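Side-chain contacts in mRNA-binding protein PUF3 (Saccharomyces cerevisiae, PDB 3K49), which binds the 3'-UTR of mRNAs for mitochondrial proteins through its Pumilio repeat domain, promotes decay of COX17 mRNA and brings its targets close to mitochondria: residues A[24-27]-A[28-31]; A[139-142]-A[143-147]; A[230-233]-A[234-238]. All blocks are in the same frame, centred on the assembly; numbering follows the deposited sequence.

Contact 1: residues A[24-27]-A[28-31]; sequences MSLK and DIFG
Lys27 CG lies over one face of the Asp28 carboxylate, 4.0 Å from Asp28 OD1, while Met24 CA sits close to OD2, a little out of the plane. With chi1 79°, Lys27 CG stands between the backbone N and the carbonyl carbon, on the side where the acid lies. Lys27 NZ stays 5.7 Å from Asp28 OD2, too far for a salt bridge, though the opposite charges may still attract weakly. Met24 CA comes within 3.4 Å of Asp28 OD2. The main polar grip is Ser25 N to Asp28 OD2, a hydrogen bond of 2.8 Å that reaches the anti side of the carboxylate, 19° out of its plane. The backbone returns the bond: Asp28 N donates to Ser25 O at 2.9 Å, from well above the carbonyl plane. Ile29 N to Leu26 O continues the short 3-10 turn, but weakly.

The other part of the contact is apolar. The bent end of Met24 crosses Ile29 at about a right angle, with CE 3.5 Å from Ile29 CG2. Leu26 and Ile29 run side by side, Leu26 CD2 4.0 Å from Ile29 CD1. Leu26 and Ile29 also pack on helix 40-50, and Met24 reaches helix 6-12.

Asp28 and Ser25 thus close a small ring through two bonds. The bond to OD2 probably restrains the carboxylate and provides a partner for the Ser25 N-H at the entry to Pumilio repeat 1.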
loop_
_atom_site.group_PDB
_atom_site.type_symbol
_atom_site.label_atom_id
_atom_site.label_comp_id
_atom_site.label_asym_id
_atom_site.label_seq_id
_atom_site.Cartn_x
_atom_site.Cartn_y
_atom_site.Cartn_z
ATOM N N MET A 24 -21.699 15.184 -31.346
ATOM C CA MET A 24 -20.533 15.859 -31.884
ATOM C C MET A 24 -19.349 14.906 -31.944
ATOM O O MET A 24 -19.387 13.794 -31.407
ATOM C CB MET A 24 -20.167 17.050 -31.010
ATOM C CG MET A 24 -21.300 18.020 -30.757
ATOM S SD MET A 24 -20.761 19.346 -29.668
ATOM C CE MET A 24 -19.151 19.716 -30.361
ATOM N N SER A 25 -18.297 15.353 -32.613
ATOM C CA SER A 25 -17.030 14.649 -32.592
ATOM C C SER A 25 -15.920 15.684 -32.505
ATOM O O SER A 25 -16.171 16.887 -32.554
ATOM C CB SER A 25 -16.863 13.787 -33.841
ATOM O OG SER A 25 -16.731 14.591 -35.001
ATOM N N LEU A 26 -14.692 15.208 -32.398
ATOM C CA LEU A 26 -13.546 16.080 -32.192
ATOM C C LEU A 26 -13.372 17.147 -33.269
ATOM O O LEU A 26 -12.809 18.221 -33.007
ATOM C CB LEU A 26 -12.275 15.239 -32.037
ATOM C CG LEU A 26 -12.339 14.352 -30.787
ATOM C CD1 LEU A 26 -11.067 13.537 -30.605
ATOM C CD2 LEU A 26 -12.605 15.242 -29.570
ATOM N N LYS A 27 -13.866 16.862 -34.471
ATOM C CA LYS A 27 -13.705 17.788 -35.584
ATOM C C LYS A 27 -14.626 18.990 -35.424
ATOM O O LYS A 27 -14.441 20.015 -36.069
ATOM C CB LYS A 27 -13.973 17.087 -36.921
ATOM C CG LYS A 27 -15.448 16.912 -37.257
ATOM C CD LYS A 27 -15.641 15.820 -38.300
ATOM C CE LYS A 27 -17.113 15.526 -38.545
ATOM N NZ LYS A 27 -17.325 14.073 -38.853
ATOM N N ASP A 28 -15.619 18.864 -34.559
ATOM C CA ASP A 28 -16.595 19.926 -34.361
ATOM C C ASP A 28 -16.098 21.030 -33.423
ATOM O O ASP A 28 -16.695 22.105 -33.350
ATOM C CB ASP A 28 -17.905 19.332 -33.830
ATOM C CG ASP A 28 -18.590 18.422 -34.852
ATOM O OD1 ASP A 28 -18.720 18.853 -36.017
ATOM O OD2 ASP A 28 -18.988 17.284 -34.500
ATOM N N ILE A 29 -15.005 20.771 -32.714
ATOM C CA ILE A 29 -14.577 21.676 -31.664
ATOM C C ILE A 29 -13.244 22.326 -31.961
ATOM O O ILE A 29 -12.637 22.892 -31.063
ATOM C CB ILE A 29 -14.493 20.957 -30.290
ATOM C CG1 ILE A 29 -13.195 20.147 -30.171
ATOM C CG2 ILE A 29 -15.706 20.048 -30.086
ATOM C CD1 ILE A 29 -13.195 19.168 -29.011
ATOM N N PHE A 30 -12.790 22.262 -33.212
ATOM C CA PHE A 30 -11.476 22.811 -33.560
ATOM C C PHE A 30 -11.262 24.248 -33.095
ATOM O O PHE A 30 -10.120 24.691 -32.944
ATOM C CB PHE A 30 -11.186 22.716 -35.047
ATOM C CG PHE A 30 -9.957 23.476 -35.463
ATOM C CD1 PHE A 30 -8.715 22.865 -35.458
ATOM C CD2 PHE A 30 -10.045 24.811 -35.855
ATOM C CE1 PHE A 30 -7.581 23.561 -35.848
ATOM C CE2 PHE A 30 -8.915 25.517 -36.245
ATOM C CZ PHE A 30 -7.681 24.892 -36.244
ATOM N N GLY A 31 -12.341 24.984 -32.860
ATOM C CA GLY A 31 -12.171 26.302 -32.278
ATOM C C GLY A 31 -11.711 26.318 -30.816
ATOM O O GLY A 31 -10.872 27.143 -30.418
#

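Contact 2: residues A[139-142]-A[143-147]; sequences DSVL and QMIKD
Met144 folds back over Ser140, one helical turn earlier. Its CG touches Ser140 O at 3.0 Å, and its CE ends 3.9 Å from Ser140 CB. CG lies beside the Met144 backbone N, and bends at chi2 (-66°) and chi3 (108°) bring CE back to the serine. Met144 CB and CG lie against Ser140 O, which also accepts the Met144 N-H, with N to O 2.7 Å.

The same spacing brings Val141 and Ile145 together. They lie side by side and point the same way, with Val141 CG1 4.1 Å from Ile145 CD1. Ile145 N donates to Val141 O at 2.9 Å. Further along, Lys146 N bonds to Leu142 O at 3.2 Å. The extended Lys146 chain starts over that same oxygen, its CG 3.4 Å from Leu142 O.

These i to i+4 pairs belong to the short helix 141-146 in Pumilio repeat 4, one unit of the curved helical solenoid typical of PUF proteins. Ser140 sits at its N-cap position, but its hydroxyl is hydrogen-bonded to Lys106 NZ of helix 105-110. Met144 also packs on that helix, against Lys106 and Leu110. Val141 and Ile145 meet helix 167-173, both touching Leu173. At the far end Asp147 OD2 takes the backbone N-H groups of Asn149 and Gly150, where helix 150-160 starts.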
loop_
_atom_site.group_PDB
_atom_site.type_symbol
_atom_site.label_atom_id
_atom_site.label_comp_id
_atom_site.label_asym_id
_atom_site.label_seq_id
_atom_site.Cartn_x
_atom_site.Cartn_y
_atom_site.Cartn_z
ATOM N N ASP A 139 17.924 15.178 -5.913
ATOM C CA ASP A 139 18.342 15.903 -4.721
ATOM C C ASP A 139 17.177 16.293 -3.839
ATOM O O ASP A 139 17.340 17.082 -2.900
ATOM C CB ASP A 139 19.074 17.178 -5.113
ATOM C CG ASP A 139 20.310 16.903 -5.911
ATOM O OD1 ASP A 139 21.305 16.419 -5.324
ATOM O OD2 ASP A 139 20.279 17.168 -7.128
ATOM N N SER A 140 16.003 15.749 -4.136
ATOM C CA SER A 140 14.781 16.191 -3.468
ATOM C C SER A 140 13.988 15.003 -2.976
ATOM O O SER A 140 12.804 15.123 -2.651
ATOM C CB SER A 140 13.922 17.023 -4.419
ATOM O OG SER A 140 14.687 18.027 -5.051
ATOM N N VAL A 141 14.658 13.859 -2.911
ATOM C CA VAL A 141 14.012 12.604 -2.566
ATOM C C VAL A 141 13.261 12.650 -1.247
ATOM O O VAL A 141 12.052 12.391 -1.229
ATOM C CB VAL A 141 15.003 11.451 -2.583
ATOM C CG1 VAL A 141 14.339 10.191 -2.066
ATOM C CG2 VAL A 141 15.517 11.255 -4.005
ATOM N N LEU A 142 13.957 12.984 -0.158
ATOM C CA LEU A 142 13.301 13.145 1.154
ATOM C C LEU A 142 12.108 14.105 1.083
ATOM O O LEU A 142 11.022 13.805 1.595
ATOM C CB LEU A 142 14.286 13.602 2.250
ATOM C CG LEU A 142 15.197 12.535 2.863
ATOM C CD1 LEU A 142 16.206 13.182 3.786
ATOM C CD2 LEU A 142 14.381 11.479 3.601
ATOM N N GLN A 143 12.307 15.260 0.452
ATOM C CA GLN A 143 11.196 16.175 0.260
ATOM C C GLN A 143 10.052 15.516 -0.515
ATOM O O GLN A 143 8.883 15.710 -0.176
ATOM C CB GLN A 143 11.646 17.464 -0.428
ATOM C CG GLN A 143 10.485 18.414 -0.673
ATOM C CD GLN A 143 10.856 19.584 -1.549
ATOM O OE1 GLN A 143 12.005 19.708 -1.986
ATOM N NE2 GLN A 143 9.886 20.456 -1.811
ATOM N N MET A 144 10.385 14.723 -1.533
ATOM C CA MET A 144 9.356 14.084 -2.359
ATOM C C MET A 144 8.523 13.076 -1.561
ATOM O O MET A 144 7.295 13.031 -1.697
ATOM C CB MET A 144 9.969 13.386 -3.577
ATOM C CG MET A 144 10.679 14.290 -4.572
ATOM S SD MET A 144 9.545 15.415 -5.391
ATOM C CE MET A 144 9.995 16.975 -4.633
ATOM N N ILE A 145 9.197 12.271 -0.738
ATOM C CA ILE A 145 8.533 11.233 0.052
ATOM C C ILE A 145 7.609 11.818 1.113
ATOM O O ILE A 145 6.620 11.202 1.487
ATOM C CB ILE A 145 9.545 10.298 0.721
ATOM C CG1 ILE A 145 10.468 9.703 -0.335
ATOM C CG2 ILE A 145 8.827 9.209 1.518
ATOM C CD1 ILE A 145 11.332 8.567 0.163
ATOM N N LYS A 146 7.916 13.018 1.587
ATOM C CA LYS A 146 7.087 13.635 2.622
ATOM C C LYS A 146 5.902 14.404 2.040
ATOM O O LYS A 146 4.943 14.728 2.747
ATOM C CB LYS A 146 7.921 14.575 3.488
ATOM C CG LYS A 146 8.971 13.875 4.333
ATOM C CD LYS A 146 9.761 14.870 5.165
ATOM C CE LYS A 146 10.813 14.169 6.012
ATOM N NZ LYS A 146 11.595 15.132 6.835
ATOM N N ASP A 147 5.966 14.681 0.744
ATOM C CA ASP A 147 4.898 15.404 0.070
ATOM C C ASP A 147 3.700 14.507 -0.226
ATOM O O ASP A 147 3.850 13.372 -0.685
ATOM C CB ASP A 147 5.411 16.028 -1.224
ATOM C CG ASP A 147 4.412 16.977 -1.833
ATOM O OD1 ASP A 147 4.298 18.082 -1.255
ATOM O OD2 ASP A 147 3.749 16.618 -2.855
#

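Contact 3: residues A[230-233]-A[234-238]; sequences LQQD and QFTNK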
loop_
_atom_site.group_PDB
_atom_site.type_symbol
_atom_site.label_atom_id
_atom_site.label_comp_id
_atom_site.label_asym_id
_atom_site.label_seq_id
_atom_site.Cartn_x
_atom_site.Cartn_y
_atom_site.Cartn_z
ATOM N N LEU A 230 7.186 -10.184 7.344
ATOM C CA LEU A 230 6.653 -11.479 7.778
ATOM C C LEU A 230 6.141 -12.340 6.628
ATOM O O LEU A 230 6.234 -13.568 6.670
ATOM C CB LEU A 230 5.519 -11.298 8.793
ATOM C CG LEU A 230 5.871 -10.896 10.234
ATOM C CD1 LEU A 230 4.604 -10.683 11.038
ATOM C CD2 LEU A 230 6.721 -11.946 10.890
ATOM N N GLN A 231 5.579 -11.707 5.608
ATOM C CA GLN A 231 4.929 -12.481 4.564
ATOM C C GLN A 231 5.870 -12.860 3.435
ATOM O O GLN A 231 5.449 -13.463 2.453
ATOM C CB GLN A 231 3.739 -11.729 4.004
ATOM C CG GLN A 231 4.082 -10.861 2.835
ATOM C CD GLN A 231 2.850 -10.227 2.248
ATOM O OE1 GLN A 231 1.785 -10.229 2.877
ATOM N NE2 GLN A 231 2.976 -9.683 1.037
ATOM N N GLN A 232 7.141 -12.512 3.572
ATOM C CA GLN A 232 8.151 -12.983 2.638
ATOM C C GLN A 232 8.396 -14.479 2.821
ATOM O O GLN A 232 8.080 -15.045 3.865
ATOM C CB GLN A 232 9.450 -12.218 2.839
ATOM C CG GLN A 232 9.312 -10.738 2.604
ATOM C CD GLN A 232 8.828 -10.427 1.207
ATOM O OE1 GLN A 232 9.482 -10.777 0.232
ATOM N NE2 GLN A 232 7.686 -9.749 1.104
ATOM N N ASP A 233 8.956 -15.119 1.800
ATOM C CA ASP A 233 9.260 -16.544 1.867
ATOM C C ASP A 233 10.758 -16.761 2.046
ATOM O O ASP A 233 11.556 -15.858 1.793
ATOM C CB ASP A 233 8.756 -17.258 0.611
ATOM C CG ASP A 233 7.241 -17.332 0.553
ATOM O OD1 ASP A 233 6.595 -17.095 1.596
ATOM O OD2 ASP A 233 6.701 -17.627 -0.534
ATOM N N GLN A 234 11.142 -17.957 2.480
ATOM C CA GLN A 234 12.552 -18.251 2.713
ATOM C C GLN A 234 13.334 -18.396 1.408
ATOM O O GLN A 234 14.489 -18.823 1.406
ATOM C CB GLN A 234 12.711 -19.484 3.598
ATOM C CG GLN A 234 12.410 -19.205 5.058
ATOM C CD GLN A 234 12.533 -20.439 5.927
ATOM O OE1 GLN A 234 12.408 -21.568 5.449
ATOM N NE2 GLN A 234 12.776 -20.230 7.217
ATOM N N PHE A 235 12.693 -18.022 0.306
ATOM C CA PHE A 235 13.348 -17.958 -0.992
ATOM C C PHE A 235 14.251 -16.727 -1.033
ATOM O O PHE A 235 15.214 -16.673 -1.797
ATOM C CB PHE A 235 12.295 -17.879 -2.105
ATOM C CG PHE A 235 12.704 -18.556 -3.389
ATOM C CD1 PHE A 235 13.468 -17.885 -4.332
ATOM C CD2 PHE A 235 12.317 -19.862 -3.653
ATOM C CE1 PHE A 235 13.846 -18.506 -5.508
ATOM C CE2 PHE A 235 12.692 -20.488 -4.827
ATOM C CZ PHE A 235 13.457 -19.808 -5.756
ATOM N N THR A 236 13.938 -15.742 -0.192
ATOM C CA THR A 236 14.661 -14.471 -0.183
ATOM C C THR A 236 16.050 -14.554 0.449
ATOM O O THR A 236 16.610 -15.641 0.629
ATOM C CB THR A 236 13.858 -13.351 0.522
ATOM O OG1 THR A 236 13.513 -13.771 1.843
ATOM C CG2 THR A 236 12.587 -13.033 -0.248
ATOM N N ASN A 237 16.591 -13.388 0.789
ATOM C CA ASN A 237 17.985 -13.263 1.205
ATOM C C ASN A 237 18.263 -13.651 2.654
ATOM O O ASN A 237 17.346 -13.914 3.432
ATOM C CB ASN A 237 18.502 -11.846 0.921
ATOM C CG ASN A 237 17.547 -10.766 1.399
ATOM O OD1 ASN A 237 17.337 -10.593 2.598
ATOM N ND2 ASN A 237 16.971 -10.025 0.458
ATOM N N LYS A 238 19.545 -13.674 3.004
ATOM C CA LYS A 238 19.982 -14.053 4.341
ATOM C C LYS A 238 19.480 -13.075 5.405
ATOM O O LYS A 238 19.334 -13.432 6.579
ATOM C CB LYS A 238 21.510 -14.118 4.386
ATOM C CG LYS A 238 22.185 -12.775 4.115
ATOM C CD LYS A 238 23.696 -12.850 4.289
ATOM C CE LYS A 238 24.340 -11.487 4.064
ATOM N NZ LYS A 238 25.814 -11.517 4.283
#
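The Thr236 methyl lies across the amide end of Gln232, with CG2 3.9 Å from Gln232 OE1. This is a loose touch, and the two side chains cross at about a right angle. The same methyl lies 3.6 Å from Asp233 O, the oxygen on which the contact depends.

Asp233 O accepts two hydrogen bonds, both from Thr236. The backbone N-H of Thr236 gives one, at 3.1 Å from N to Asp233 O. That bond is nearly straight at hydrogen. It reaches the oxygen from above the carbonyl plane, about 40° out of it. The hydroxyl gives the other, with Thr236 OG1 2.9 Å from Asp233 O. It arrives almost in line with the carbonyl bond, at a C=O...O angle of 167°. The first torsion of Thr236 (chi1 55°) accounts for this: it places OG1 between the backbone N and the carbonyl carbon, facing back across the turn.

The backbone bond closes a type I beta turn from Asp233 to Thr236, with Gln234 and Phe235 at its corners. The turn lies at the surface of Pumilio repeat 6, in the loop between helices 222-230 and 238-252. Outside the turn, Gln232 is held at both ends: its NE2 bonds to Tyr228 O and its backbone O to Lys244 NZ. Asn237, the N-cap residue of helix 238-252, bonds through OD1 to Met240 N and through ND2 to Gln202 OE1.

The hydroxyl donates to Asp233 O, which probably holds the Thr236 side chain in this rotamer. It adds a second hold to the ordinary turn bond. Chemically, one carbonyl is gripped by both donors of one threonine.

Overall arrangement
The three contacts follow one another along the chain and neither nest nor cross. Contact 1 comes first, a tight turn between helices 6-12 and 33-37 at the entry to repeat 1. Its residues join helix 6-12 to helices 40-50 and 55-65. Contact 2 closes the turns of helix 141-146 in repeat 4, between helices 105-110 and 167-173. Contact 3 closes a beta turn within the loop joining helices 222-230 and 238-252 in repeat 6. The centres of contacts 1 and 2 are about 42 Å apart, and those of 2 and 3 about 29 Å. Contacts 1 and 3 lie on opposite sides of the chain's centre. All three sit within the Pumilio homology domain.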